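Local coordinates for protein ORF10 (Moritella marina, PDB 6RIW) that probably condenses acyl chains as the ketosynthase–chain length factor didomain of a polyunsaturated fatty acid synthase, at residues 1-5 / 457-463; 208-214 / 677-682; 281-287 / 448-454. Residues are numbered along the deposited sequence.

In the fold
The three contacts lie on the same side of the didomain's centre. Interactions 1 and 3 have centres about 12 Å apart and share a sheet, strand 283-292 pairing on one edge with strand 4-12 and on the other with strand 443-450. They also share a magnesium ion, bound by Met1 and Lys286. Interaction 1 involves the loop linking the two halves, whereas interaction 2, centred about 13 Å from interaction 1 and 20 Å from interaction 3, joins their helices 198-211 and 668-682. Glu2 O and His211 NE2, a probable hydrogen bond, bring interactions 1 and 2 together. Along the chain, interaction 3 is nested within the spans closed by the other two, whose segments alternate.

Interaction 1: 1-5 / 457-463; sequences MENIA and ETNFSVA. With MG (magnesium ion), chain B.
The Phe460 ring lies face-on over Glu2, whose CB sits 3.8 Å from the ring centroid and 13° off its normal, a CH-pi contact reached with chi1 of Phe460 in p. Segment 1-5 is extended, becoming strand at Ile4; segment 457-463 is an irregular loop turning at Thr458 and then extended. The closest CA atoms are those of Met1 and Ser461, at 4.6 Å. No direct backbone-to-backbone hydrogen bond ties the two, and water does it instead: water 1 accepts from Met1 N (2.9 Å) and Ser461 N (3.2 Å), while water 2 accepts from Glu2 N (2.8 Å) and donates to Ser461 O (2.8 Å). Met1 CA also makes a CA-H...O contact of 3.3 Å with Ser461 O. Asn3 N donates a hydrogen bond to Glu457 OE1, 2.9 Å and nearly linear at 175°. Met1, with chi1 m and chi2 t, brings SD to 4.1 Å from Ala463 CB. Its carbonyl O binds the magnesium ion at 2.3 Å; water 3, 2.4 Å from the metal, lies 2.8 Å from Glu2 O, and Lys286 O is a further ligand. The arrangement is a chain terminus held beside the loop that connects the two ketosynthase-like halves. Glu2 OE2 bonds Ser272 OG and Asn3 ND2 bonds Gln271 OE1, while Ile4 enters the sheet between strands 259-270 and 283-292, its side chain against helix 198-211.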
loop_
_atom_site.group_PDB
_atom_site.type_symbol
_atom_site.label_atom_id
_atom_site.label_comp_id
_atom_site.label_asym_id
_atom_site.label_seq_id
_atom_site.Cartn_x
_atom_site.Cartn_y
_atom_site.Cartn_z
ATOM N N MET A 1 13.081 4.543 24.583
ATOM C CA MET A 1 13.511 3.143 24.587
ATOM C C MET A 1 14.933 2.998 24.029
ATOM O O MET A 1 15.560 3.988 23.652
ATOM C CB MET A 1 12.505 2.278 23.806
ATOM C CG MET A 1 11.174 2.153 24.576
ATOM S SD MET A 1 9.859 1.232 23.734
ATOM C CE MET A 1 8.857 2.598 23.176
ATOM N N GLU A 2 15.447 1.769 24.013
ATOM C CA GLU A 2 16.864 1.545 23.741
ATOM C C GLU A 2 17.306 2.105 22.388
ATOM O O GLU A 2 16.583 2.026 21.393
ATOM C CB GLU A 2 17.162 0.044 23.792
ATOM C CG GLU A 2 18.617 -0.277 23.613
ATOM C CD GLU A 2 18.887 -1.754 23.617
ATOM O OE1 GLU A 2 17.918 -2.531 23.762
ATOM O OE2 GLU A 2 20.073 -2.134 23.477
ATOM N N ASN A 3 18.516 2.675 22.363
ATOM C CA ASN A 3 19.204 3.013 21.120
ATOM C C ASN A 3 19.108 1.891 20.092
ATOM O O ASN A 3 19.388 0.727 20.399
ATOM C CB ASN A 3 20.685 3.277 21.399
ATOM C CG ASN A 3 20.931 4.630 22.040
ATOM O OD1 ASN A 3 20.054 5.506 22.056
ATOM N ND2 ASN A 3 22.142 4.816 22.553
ATOM N N ILE A 4 18.751 2.253 18.860
ATOM C CA ILE A 4 18.776 1.338 17.723
ATOM C C ILE A 4 19.968 1.702 16.848
ATOM O O ILE A 4 20.162 2.877 16.515
ATOM C CB ILE A 4 17.461 1.399 16.920
ATOM C CG1 ILE A 4 16.278 1.019 17.827
ATOM C CG2 ILE A 4 17.555 0.485 15.696
ATOM C CD1 ILE A 4 16.377 -0.409 18.406
ATOM N N ALA A 5 20.767 0.704 16.488
ATOM C CA ALA A 5 21.918 0.891 15.612
ATOM C C ALA A 5 21.529 0.547 14.183
ATOM O O ALA A 5 20.895 -0.487 13.944
ATOM C CB ALA A 5 23.089 0.016 16.048
ATOM N N GLU A 457 23.775 2.894 26.704
ATOM C CA GLU A 457 23.056 3.638 27.727
ATOM C C GLU A 457 22.976 2.815 29.001
ATOM O O GLU A 457 22.792 1.592 28.964
ATOM C CB GLU A 457 21.632 3.981 27.282
ATOM C CG GLU A 457 21.494 4.655 25.932
ATOM C CD GLU A 457 20.140 4.343 25.284
ATOM O OE1 GLU A 457 19.949 3.199 24.772
ATOM O OE2 GLU A 457 19.268 5.249 25.326
ATOM N N THR A 458 23.089 3.494 30.138
ATOM C CA THR A 458 22.952 2.779 31.397
ATOM C C THR A 458 21.486 2.587 31.755
ATOM O O THR A 458 21.120 1.566 32.347
ATOM C CB THR A 458 23.707 3.521 32.505
ATOM O OG1 THR A 458 23.580 2.797 33.732
ATOM C CG2 THR A 458 23.163 4.936 32.681
ATOM N N ASN A 459 20.633 3.531 31.366
ATOM C CA ASN A 459 19.211 3.450 31.656
ATOM C C ASN A 459 18.431 3.836 30.408
ATOM O O ASN A 459 18.713 4.867 29.789
ATOM C CB ASN A 459 18.835 4.366 32.823
ATOM C CG ASN A 459 17.580 3.907 33.536
ATOM O OD1 ASN A 459 17.325 4.302 34.674
ATOM N ND2 ASN A 459 16.787 3.062 32.875
ATOM N N PHE A 460 17.474 2.997 30.028
ATOM C CA PHE A 460 16.528 3.345 28.979
ATOM C C PHE A 460 15.180 2.754 29.345
ATOM O O PHE A 460 15.091 1.801 30.122
ATOM C CB PHE A 460 16.990 2.855 27.601
ATOM C CG PHE A 460 17.497 1.439 27.586
ATOM C CD1 PHE A 460 16.615 0.370 27.553
ATOM C CD2 PHE A 460 18.863 1.174 27.584
ATOM C CE1 PHE A 460 17.074 -0.933 27.514
ATOM C CE2 PHE A 460 19.334 -0.135 27.547
ATOM C CZ PHE A 460 18.432 -1.192 27.515
ATOM N N SER A 461 14.121 3.343 28.800
ATOM C CA SER A 461 12.795 2.818 29.079
ATOM C C SER A 461 12.559 1.544 28.265
ATOM O O SER A 461 13.262 1.266 27.281
ATOM C CB SER A 461 11.726 3.863 28.762
ATOM O OG SER A 461 11.984 4.474 27.512
ATOM N N VAL A 462 11.568 0.757 28.696
ATOM C CA VAL A 462 11.228 -0.489 28.011
ATOM C C VAL A 462 9.780 -0.426 27.542
ATOM O O VAL A 462 8.970 0.378 28.019
ATOM C CB VAL A 462 11.456 -1.738 28.880
ATOM C CG1 VAL A 462 12.932 -1.884 29.237
ATOM C CG2 VAL A 462 10.593 -1.668 30.135
ATOM N N ALA A 463 9.463 -1.282 26.572
ATOM C CA ALA A 463 8.092 -1.366 26.093
ATOM C C ALA A 463 7.182 -1.915 27.187
ATOM O O ALA A 463 7.609 -2.689 28.049
ATOM C CB ALA A 463 8.024 -2.264 24.855
HETATM MG MG MG B . 15.756 5.840 22.228
HETATM O O HOH W 1 14.680 5.635 26.695
HETATM O O HOH W 2 13.994 -0.394 25.133
HETATM O O HOH W 3 15.939 4.471 20.260
#

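Interaction 2: 208-214 / 677-682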
loop_
_atom_site.group_PDB
_atom_site.type_symbol
_atom_site.label_atom_id
_atom_site.label_comp_id
_atom_site.label_asym_id
_atom_site.label_seq_id
_atom_site.Cartn_x
_atom_site.Cartn_y
_atom_site.Cartn_z
ATOM N N ASP A 208 10.201 -0.252 16.690
ATOM C CA ASP A 208 9.205 -0.745 17.653
ATOM C C ASP A 208 9.247 -2.261 17.776
ATOM O O ASP A 208 9.106 -2.804 18.878
ATOM C CB ASP A 208 7.786 -0.344 17.238
ATOM C CG ASP A 208 7.520 1.145 17.349
ATOM O OD1 ASP A 208 8.320 1.882 17.971
ATOM O OD2 ASP A 208 6.472 1.578 16.804
ATOM N N TYR A 209 9.376 -2.970 16.647
ATOM C CA TYR A 209 9.405 -4.424 16.719
ATOM C C TYR A 209 10.671 -4.907 17.423
ATOM O O TYR A 209 10.641 -5.941 18.108
ATOM C CB TYR A 209 9.281 -5.044 15.319
ATOM C CG TYR A 209 7.820 -5.135 14.841
ATOM C CD1 TYR A 209 6.957 -4.069 15.027
ATOM C CD2 TYR A 209 7.308 -6.304 14.238
ATOM C CE1 TYR A 209 5.609 -4.121 14.620
ATOM C CE2 TYR A 209 5.956 -6.372 13.822
ATOM C CZ TYR A 209 5.123 -5.260 14.012
ATOM O OH TYR A 209 3.789 -5.266 13.626
ATOM N N LEU A 210 11.783 -4.175 17.271
ATOM C CA LEU A 210 12.980 -4.485 18.047
ATOM C C LEU A 210 12.752 -4.229 19.535
ATOM O O LEU A 210 13.213 -5.008 20.373
ATOM C CB LEU A 210 14.194 -3.687 17.527
ATOM C CG LEU A 210 14.713 -4.078 16.133
ATOM C CD1 LEU A 210 15.767 -3.121 15.584
ATOM C CD2 LEU A 210 15.249 -5.542 16.068
ATOM N N HIS A 211 12.030 -3.165 19.886
ATOM C CA HIS A 211 11.846 -2.831 21.299
ATOM C C HIS A 211 10.943 -3.820 22.019
ATOM O O HIS A 211 11.103 -4.029 23.228
ATOM C CB HIS A 211 11.288 -1.421 21.438
ATOM C CG HIS A 211 12.291 -0.361 21.119
ATOM N ND1 HIS A 211 11.958 0.819 20.491
ATOM C CD2 HIS A 211 13.626 -0.306 21.343
ATOM C CE1 HIS A 211 13.044 1.560 20.351
ATOM N NE2 HIS A 211 14.071 0.897 20.849
ATOM N N THR A 212 9.987 -4.436 21.321
ATOM C CA THR A 212 9.147 -5.425 21.984
ATOM C C THR A 212 9.728 -6.822 21.894
ATOM O O THR A 212 9.122 -7.764 22.411
ATOM C CB THR A 212 7.727 -5.413 21.399
ATOM O OG1 THR A 212 7.768 -5.738 20.002
ATOM C CG2 THR A 212 7.067 -4.025 21.570
ATOM N N GLY A 213 10.874 -6.985 21.244
ATOM C CA GLY A 213 11.419 -8.317 21.095
ATOM C C GLY A 213 10.698 -9.196 20.095
ATOM O O GLY A 213 10.919 -10.413 20.085
ATOM N N LYS A 214 9.836 -8.626 19.251
ATOM C CA LYS A 214 9.242 -9.404 18.169
ATOM C C LYS A 214 10.287 -9.852 17.160
ATOM O O LYS A 214 10.044 -10.813 16.418
ATOM C CB LYS A 214 8.133 -8.592 17.489
ATOM C CG LYS A 214 6.848 -8.516 18.340
ATOM C CD LYS A 214 5.578 -8.203 17.513
ATOM C CE LYS A 214 4.304 -8.264 18.388
ATOM N NZ LYS A 214 4.297 -7.353 19.626
ATOM N N GLU A 677 -1.261 -4.483 18.591
ATOM C CA GLU A 677 -0.645 -4.892 19.860
ATOM C C GLU A 677 0.668 -4.144 20.088
ATOM O O GLU A 677 0.927 -3.599 21.171
ATOM C CB GLU A 677 -0.403 -6.405 19.863
ATOM C CG GLU A 677 0.255 -6.906 21.141
ATOM C CD GLU A 677 0.854 -8.303 21.029
ATOM O OE1 GLU A 677 2.005 -8.427 20.537
ATOM O OE2 GLU A 677 0.186 -9.273 21.469
ATOM N N ASN A 678 1.499 -4.074 19.056
ATOM C CA ASN A 678 2.795 -3.443 19.229
ATOM C C ASN A 678 2.645 -1.948 19.481
ATOM O O ASN A 678 3.417 -1.364 20.258
ATOM C CB ASN A 678 3.660 -3.703 18.007
ATOM C CG ASN A 678 5.075 -3.946 18.372
ATOM O OD1 ASN A 678 5.454 -5.066 18.740
ATOM N ND2 ASN A 678 5.883 -2.898 18.289
ATOM N N LEU A 679 1.652 -1.311 18.845
ATOM C CA LEU A 679 1.450 0.121 19.060
ATOM C C LEU A 679 1.091 0.420 20.517
ATOM O O LEU A 679 1.538 1.423 21.089
ATOM C CB LEU A 679 0.367 0.649 18.114
ATOM C CG LEU A 679 0.779 0.795 16.637
ATOM C CD1 LEU A 679 -0.410 1.283 15.811
ATOM C CD2 LEU A 679 1.959 1.752 16.452
ATOM N N PHE A 680 0.285 -0.437 21.136
ATOM C CA PHE A 680 -0.049 -0.222 22.538
ATOM C C PHE A 680 1.164 -0.444 23.434
ATOM O O PHE A 680 1.292 0.212 24.474
ATOM C CB PHE A 680 -1.206 -1.128 22.947
ATOM C CG PHE A 680 -2.532 -0.738 22.340
ATOM C CD1 PHE A 680 -3.016 0.548 22.457
ATOM C CD2 PHE A 680 -3.300 -1.684 21.670
ATOM C CE1 PHE A 680 -4.254 0.905 21.913
ATOM C CE2 PHE A 680 -4.532 -1.346 21.115
ATOM C CZ PHE A 680 -5.011 -0.045 21.237
ATOM N N GLN A 681 2.080 -1.335 23.042
ATOM C CA GLN A 681 3.271 -1.559 23.857
ATOM C C GLN A 681 4.253 -0.398 23.788
ATOM O O GLN A 681 5.023 -0.188 24.732
ATOM C CB GLN A 681 3.989 -2.832 23.413
ATOM C CG GLN A 681 3.257 -4.120 23.737
ATOM C CD GLN A 681 4.059 -5.320 23.310
ATOM O OE1 GLN A 681 3.941 -5.771 22.180
ATOM N NE2 GLN A 681 4.915 -5.814 24.191
ATOM N N THR A 682 4.298 0.326 22.668
ATOM C CA THR A 682 5.400 1.250 22.420
ATOM C C THR A 682 4.983 2.711 22.372
ATOM O O THR A 682 5.850 3.574 22.191
ATOM C CB THR A 682 6.127 0.900 21.111
ATOM O OG1 THR A 682 5.222 1.011 20.003
ATOM C CG2 THR A 682 6.668 -0.512 21.156
HETATM O O HOH W 4 4.677 -0.340 17.197
HETATM O O HOH W 5 5.094 3.196 18.290
HETATM O O HOH W 6 6.770 -7.951 23.867
#
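Lys214 NZ makes a salt bridge with Glu677 OE1 at 2.7 Å and donates a second hydrogen bond, also 2.7 Å, to Asn678 OD1. That same OD1 accepts from Thr212 OG1 at 2.7 Å, so the Asn678 amide joins both residues; its ND2 gives a weak bond of 3.3 Å to Asp208 O. Glu677 also pairs with Arg466. Water 4 bridges Asp208 OD2 (2.7 Å) and Asn678 ND2 (3.0 Å), and water 5 donates to Asp208 OD2 (2.6 Å) and Thr682 OG1 (2.8 Å), while Asp208 OD1 pairs with Lys204. A Schellman motif ends helix 198-211, with Gly213 at phi 74°, its N bonded to Leu210 O (3.2 Å) and Lys214 N bonded weakly to Tyr209 O (3.0 Å); the turn leaves Lys214 pointing at helix 668-682. Each helix follows a strand, 189-193 or 659-663, and these pair antiparallel across the didomain, consistent with the dimer interface of thiolase-fold enzymes reproduced within one chain. Farther out, Thr212 CG2 packs on Thr682 CG2 at 3.6 Å, Asn678 OD1 lies over one face of the Tyr209 ring, and water 6 connects Thr212 O with Gln681 NE2, both at 2.8 Å, NE2 also donating to Lys464 O.

Interaction 3: 281-287 / 448-454. With MG (magnesium ion), chain B.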
loop_
_atom_site.group_PDB
_atom_site.type_symbol
_atom_site.label_atom_id
_atom_site.label_comp_id
_atom_site.label_asym_id
_atom_site.label_seq_id
_atom_site.Cartn_x
_atom_site.Cartn_y
_atom_site.Cartn_z
ATOM N N ILE A 281 28.493 0.273 12.938
ATOM C CA ILE A 281 27.352 1.137 13.233
ATOM C C ILE A 281 27.478 2.412 12.408
ATOM O O ILE A 281 28.450 3.163 12.556
ATOM C CB ILE A 281 27.267 1.441 14.738
ATOM C CG1 ILE A 281 27.067 0.137 15.520
ATOM C CG2 ILE A 281 26.159 2.414 15.032
ATOM C CD1 ILE A 281 27.094 0.309 17.037
ATOM N N TYR A 282 26.487 2.671 11.545
ATOM C CA TYR A 282 26.476 3.901 10.758
ATOM C C TYR A 282 25.973 5.080 11.571
ATOM O O TYR A 282 26.423 6.220 11.379
ATOM C CB TYR A 282 25.580 3.748 9.532
ATOM C CG TYR A 282 26.164 2.950 8.398
ATOM C CD1 TYR A 282 25.997 1.579 8.341
ATOM C CD2 TYR A 282 26.858 3.572 7.378
ATOM C CE1 TYR A 282 26.500 0.842 7.305
ATOM C CE2 TYR A 282 27.379 2.841 6.325
ATOM C CZ TYR A 282 27.194 1.475 6.296
ATOM O OH TYR A 282 27.699 0.731 5.257
ATOM N N ALA A 283 24.994 4.839 12.430
ATOM C CA ALA A 283 24.366 5.914 13.181
ATOM C C ALA A 283 23.473 5.264 14.217
ATOM O O ALA A 283 23.185 4.065 14.149
ATOM C CB ALA A 283 23.560 6.859 12.281
ATOM N N ILE A 284 23.047 6.069 15.181
ATOM C CA ILE A 284 22.129 5.653 16.232
ATOM C C ILE A 284 20.792 6.337 15.980
ATOM O O ILE A 284 20.738 7.560 15.765
ATOM C CB ILE A 284 22.670 6.014 17.631
ATOM C CG1 ILE A 284 24.011 5.295 17.919
ATOM C CG2 ILE A 284 21.596 5.763 18.701
ATOM C CD1 ILE A 284 23.906 3.834 18.323
ATOM N N ILE A 285 19.716 5.553 15.977
ATOM C CA ILE A 285 18.373 6.115 16.000
ATOM C C ILE A 285 18.021 6.309 17.470
ATOM O O ILE A 285 17.849 5.340 18.215
ATOM C CB ILE A 285 17.354 5.220 15.279
ATOM C CG1 ILE A 285 17.766 5.035 13.806
ATOM C CG2 ILE A 285 15.968 5.847 15.359
ATOM C CD1 ILE A 285 16.969 3.974 13.068
ATOM N N LYS A 286 17.969 7.573 17.896
ATOM C CA LYS A 286 17.774 7.900 19.300
ATOM C C LYS A 286 16.307 7.859 19.676
ATOM O O LYS A 286 15.965 7.545 20.826
ATOM C CB LYS A 286 18.354 9.288 19.595
ATOM C CG LYS A 286 18.584 9.589 21.079
ATOM C CD LYS A 286 19.742 8.764 21.669
ATOM C CE LYS A 286 19.818 8.931 23.185
ATOM N NZ LYS A 286 18.458 8.771 23.829
ATOM N N GLY A 287 15.437 8.162 18.721
ATOM C CA GLY A 287 14.014 8.132 18.968
ATOM C C GLY A 287 13.282 8.686 17.766
ATOM O O GLY A 287 13.885 8.993 16.735
ATOM N N VAL A 448 15.022 11.132 15.213
ATOM C CA VAL A 448 16.167 11.795 15.837
ATOM C C VAL A 448 17.351 10.842 15.759
ATOM O O VAL A 448 17.293 9.718 16.280
ATOM C CB VAL A 448 15.862 12.200 17.288
ATOM C CG1 VAL A 448 17.037 13.016 17.861
ATOM C CG2 VAL A 448 14.577 12.990 17.334
ATOM N N LEU A 449 18.413 11.272 15.071
ATOM C CA LEU A 449 19.580 10.445 14.820
ATOM C C LEU A 449 20.817 11.070 15.459
ATOM O O LEU A 449 20.947 12.297 15.528
ATOM C CB LEU A 449 19.836 10.279 13.323
ATOM C CG LEU A 449 18.620 10.042 12.434
ATOM C CD1 LEU A 449 19.065 10.040 10.970
ATOM C CD2 LEU A 449 18.013 8.704 12.835
ATOM N N GLN A 450 21.741 10.214 15.887
ATOM C CA GLN A 450 22.996 10.672 16.463
ATOM C C GLN A 450 24.158 9.904 15.857
ATOM O O GLN A 450 23.998 8.800 15.328
ATOM C CB GLN A 450 22.987 10.524 17.989
ATOM C CG GLN A 450 22.057 11.519 18.670
ATOM C CD GLN A 450 22.108 11.434 20.196
ATOM O OE1 GLN A 450 22.492 10.409 20.766
ATOM N NE2 GLN A 450 21.720 12.516 20.856
ATOM N N GLN A 451 25.347 10.499 15.962
ATOM C CA GLN A 451 26.544 9.877 15.424
ATOM C C GLN A 451 26.743 8.497 16.046
ATOM O O GLN A 451 26.273 8.238 17.163
ATOM C CB GLN A 451 27.767 10.767 15.683
ATOM C CG GLN A 451 28.042 11.035 17.151
ATOM C CD GLN A 451 29.226 11.975 17.341
ATOM O OE1 GLN A 451 29.057 13.127 17.747
ATOM N NE2 GLN A 451 30.423 11.494 17.018
ATOM N N PRO A 452 27.397 7.580 15.335
ATOM C CA PRO A 452 27.572 6.231 15.873
ATOM C C PRO A 452 28.462 6.235 17.102
ATOM O O PRO A 452 29.368 7.059 17.237
ATOM C CB PRO A 452 28.235 5.467 14.721
ATOM C CG PRO A 452 28.856 6.517 13.876
ATOM C CD PRO A 452 27.980 7.720 13.989
ATOM N N THR A 453 28.205 5.277 17.989
ATOM C CA THR A 453 29.022 5.123 19.186
ATOM C C THR A 453 28.882 3.699 19.695
ATOM O O THR A 453 27.836 3.065 19.519
ATOM C CB THR A 453 28.620 6.116 20.285
ATOM O OG1 THR A 453 29.417 5.886 21.454
ATOM C CG2 THR A 453 27.147 5.949 20.648
ATOM N N GLN A 454 29.951 3.200 20.323
ATOM C CA GLN A 454 29.914 1.909 20.993
ATOM C C GLN A 454 29.414 1.996 22.431
ATOM O O GLN A 454 29.159 0.953 23.045
ATOM C CB GLN A 454 31.304 1.260 20.975
ATOM C CG GLN A 454 31.920 1.118 19.592
ATOM C CD GLN A 454 31.115 0.209 18.680
ATOM O OE1 GLN A 454 31.012 -0.999 18.922
ATOM N NE2 GLN A 454 30.541 0.784 17.622
HETATM MG MG MG B . 15.756 5.840 22.228
HETATM O O HOH W 3 15.939 4.471 20.260
#
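A classic beta bulge interrupts this antiparallel pairing of strands 283-287 and 448-450 in the ketosynthase half of the thiolase-like fold: Lys286 and Gly287 both face Val448, and the register slips by one residue after Ile285. Lys286, at phi -83° and psi -30°, allows Val448 O to accept twice, from Lys286 N at 2.8 Å and weakly from Gly287 N at 3.4 Å. Regular pairing brackets the bulge. Ile284 N donates to Gln450 O (2.9 Å, 176°) and Gln450 N to Ile284 O (2.8 Å), while Val448 N donates to Gly287 O (2.9 Å, 175°). Ile285 and Leu449 form the non-hydrogen-bonded pair, so their backbone polar groups turn outward: Ile285 bonds to the Ile4 backbone and water 3 lies 2.9 Å from Ile285 O, whereas Leu449 bonds to Ala433. Lys286 O binds the magnesium ion at 2.2 Å, with Met1 O as a ligand across the site; water 3 lies 2.4 Å from the metal. Lys286 NZ reaches Ala318 O. Beyond the strands, Tyr282 OH bonds Asp103, Gln451 OE1 accepts from Arg431 N, Thr453 OG1 pairs with Thr455 N and Thr453 O with Gln271. Helix 374-387 packs against Leu449 and Ala283. On the face carrying Ile285 and Leu449, Ile285 CG1 meets Leu449 CD2 at 3.8 Å; past the strand ends, Ile281 CG2 touches Pro452 CB at 3.7 Å.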